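Local coordinates for protein response regulator ChrA (Corynebacterium diphtheriae, PDB 4YN8) that probably binds DNA through a LuxR-type helix-turn-helix domain to regulate transcription, as the response regulator of a haem-sensing two-component system, at residues A[6-11]-A[50-55]. The protein carries 1 engineered substitution. Sequence-based numbering, arbitrary orientation. Where two conformers were deposited one is given.
Sequences IRVMLI and VVVTDI. With MG (magnesium ion), chain F; SO4 (sulfate ion), chain B.
Strands 6-11 and 50-53 are parallel neighbours in the sheet of the CheY-like receiver domain; strand 6-11 lies between 31-37, to which helix 15-26 connects it, and 50-53, which leads into the magnesium site at Asp-54. Met-9 grips Val-50 and Val-52 with its backbone: its N donates to Val-50 O, and Val-52 N returns a nearly straight bond (173°) to Met-9 O at 2.8 Å. Ile-11 repeats the pattern, its N reaching Val-52 O at 2.8 Å and its O taking Asp-54 N at 3.1 Å. On one face Val-8 CG1, anti to its own backbone N (chi1 166°), meets Val-52 CG2 at 3.7 Å, while Leu-10 CD1 comes to Val-52 CG1; Ile-6 CG2 touches Val-50 CG2 on the side covered by helix 107-119. On the other face Ile-11 points CD1 at Val-51 CG1 (3.9 Å) and lays CB and CG2 against Thr-53 OG1, both residues also touching Leu-65 of helix 62-72. That hydroxyl donates to Asp-54 O in the carbonyl plane, on a lone pair. At the metal site, Asp-54 OD1 binds magnesium at 2.3 Å in the conformer given, with Asp-12, His-14 and waters as further ligands, and accepts a hydrogen bond from Lys-103. In receiver domains the aspartate here is usually the phosphoacceptor; a sulfate, bonded through O4 to Ile-55 N at 3.1 Å, probably lies near where a phosphoryl group would sit. Ile-11 O holds the backbone of Asp-54 and so probably helps set its carboxylate beside the metal.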
loop_
_atom_site.group_PDB
_atom_site.type_symbol
_atom_site.label_atom_id
_atom_site.label_comp_id
_atom_site.label_asym_id
_atom_site.label_seq_id
_atom_site.Cartn_x
_atom_site.Cartn_y
_atom_site.Cartn_z
ATOM N N ILE A 6 9.115 21.982 17.889
ATOM C CA ILE A 6 8.824 21.665 16.497
ATOM C C ILE A 6 7.305 21.736 16.362
ATOM O O ILE A 6 6.588 21.110 17.154
ATOM C CB ILE A 6 9.308 20.229 16.186
ATOM C CG1 ILE A 6 10.825 20.168 16.358
ATOM C CG2 ILE A 6 8.838 19.784 14.819
ATOM C CD1 ILE A 6 11.365 18.771 16.117
ATOM N N ARG A 7 6.814 22.483 15.376
ATOM C CA ARG A 7 5.381 22.781 15.248
ATOM C C ARG A 7 4.793 21.767 14.273
ATOM O O ARG A 7 5.144 21.744 13.092
ATOM C CB ARG A 7 5.177 24.194 14.688
ATOM C CG ARG A 7 5.745 25.254 15.618
ATOM C CD ARG A 7 5.928 26.627 14.957
ATOM N NE ARG A 7 6.954 26.552 13.974
ATOM C CZ ARG A 7 7.197 27.526 13.097
ATOM N NH1 ARG A 7 6.509 28.680 13.158
ATOM N NH2 ARG A 7 8.131 27.365 12.212
ATOM N N VAL A 8 3.912 20.936 14.793
ATOM C CA VAL A 8 3.356 19.830 14.035
ATOM C C VAL A 8 1.935 20.066 13.596
ATOM O O VAL A 8 1.125 20.550 14.398
ATOM C CB VAL A 8 3.441 18.560 14.863
ATOM C CG1 VAL A 8 2.564 17.430 14.272
ATOM C CG2 VAL A 8 4.901 18.148 14.952
ATOM N N MET A 9 1.643 19.698 12.365
ATOM C CA MET A 9 0.267 19.503 11.922
ATOM C C MET A 9 -0.024 18.019 11.855
ATOM O O MET A 9 0.698 17.289 11.213
ATOM C CB MET A 9 -0.026 20.109 10.567
ATOM C CG MET A 9 -1.477 19.872 10.106
ATOM S SD MET A 9 -1.855 21.017 8.747
ATOM C CE MET A 9 -3.601 21.249 8.985
ATOM N N LEU A 10 -1.071 17.611 12.546
ATOM C CA LEU A 10 -1.414 16.196 12.705
ATOM C C LEU A 10 -2.698 15.941 11.968
ATOM O O LEU A 10 -3.705 16.591 12.251
ATOM C CB LEU A 10 -1.625 15.906 14.186
ATOM C CG LEU A 10 -2.149 14.510 14.534
ATOM C CD1 LEU A 10 -1.106 13.502 14.111
ATOM C CD2 LEU A 10 -2.378 14.463 16.022
ATOM N N ILE A 11 -2.685 14.970 11.068
ATOM C CA ILE A 11 -3.787 14.721 10.135
ATOM C C ILE A 11 -4.206 13.261 10.254
ATOM O O ILE A 11 -3.359 12.357 10.150
ATOM C CB ILE A 11 -3.342 15.020 8.719
ATOM C CG1 ILE A 11 -2.782 16.443 8.663
ATOM C CG2 ILE A 11 -4.514 14.873 7.737
ATOM C CD1 ILE A 11 -2.495 16.941 7.265
ATOM N N VAL A 50 6.532 20.212 10.552
ATOM C CA VAL A 50 6.403 18.797 10.185
ATOM C C VAL A 50 4.908 18.485 10.043
ATOM O O VAL A 50 4.128 18.869 10.909
ATOM C CB VAL A 50 7.016 17.902 11.291
ATOM C CG1 VAL A 50 6.764 16.462 10.954
ATOM C CG2 VAL A 50 8.555 18.132 11.443
ATOM N N VAL A 51 4.546 17.790 8.988
ATOM C CA VAL A 51 3.234 17.222 8.869
ATOM C C VAL A 51 3.276 15.743 9.240
ATOM O O VAL A 51 4.101 14.979 8.664
ATOM C CB VAL A 51 2.664 17.376 7.439
ATOM C CG1 VAL A 51 1.375 16.610 7.278
ATOM C CG2 VAL A 51 2.459 18.834 7.073
ATOM N N VAL A 52 2.433 15.366 10.181
ATOM C CA VAL A 52 2.326 13.972 10.606
ATOM C C VAL A 52 0.967 13.493 10.129
ATOM O O VAL A 52 -0.066 14.010 10.555
ATOM C CB VAL A 52 2.478 13.839 12.128
ATOM C CG1 VAL A 52 2.269 12.400 12.587
ATOM C CG2 VAL A 52 3.839 14.370 12.576
ATOM N N THR A 53 0.951 12.489 9.243
ATOM C CA THR A 53 -0.305 12.091 8.596
ATOM C C THR A 53 -0.475 10.572 8.524
ATOM O O THR A 53 0.494 9.886 8.480
ATOM C CB THR A 53 -0.422 12.665 7.154
ATOM O OG1 THR A 53 -1.763 12.406 6.622
ATOM C CG2 THR A 53 0.559 12.099 6.203
ATOM N N ASP A 54 -1.751 10.188 8.665
ATOM C CA ASP A 54 -2.411 8.932 8.294
ATOM C C ASP A 54 -2.358 8.657 6.795
ATOM O O ASP A 54 -2.172 9.590 6.003
ATOM C CB ASP A 54 -3.943 9.288 8.616
ATOM C CG ASP A 54 -4.776 8.161 8.886
ATOM O OD1 ASP A 54 -4.617 7.473 9.954
ATOM O OD2 ASP A 54 -5.708 7.986 8.087
ATOM N N ILE A 55 -2.625 7.408 6.359
ATOM C CA ILE A 55 -2.809 7.130 4.950
ATOM C C ILE A 55 -4.292 7.226 4.530
ATOM O O ILE A 55 -4.645 8.030 3.656
ATOM C CB ILE A 55 -2.269 5.728 4.555
ATOM C CG1 ILE A 55 -0.834 5.550 4.997
ATOM C CG2 ILE A 55 -2.525 5.469 3.091
ATOM C CD1 ILE A 55 -0.325 4.133 4.795
HETATM MG MG MG F . -6.815 7.273 10.553
HETATM S S SO4 B . -3.663 4.043 8.165
HETATM O O1 SO4 B . -3.553 3.576 9.559
HETATM O O2 SO4 B . -4.060 2.917 7.317
HETATM O O3 SO4 B . -4.636 5.129 7.889
HETATM O O4 SO4 B . -2.307 4.568 7.682
HETATM O O HOH W 1 -6.610 5.538 9.589
HETATM O O HOH W 2 -7.034 8.607 8.824
HETATM O O HOH W 3 -6.444 6.747 12.507
#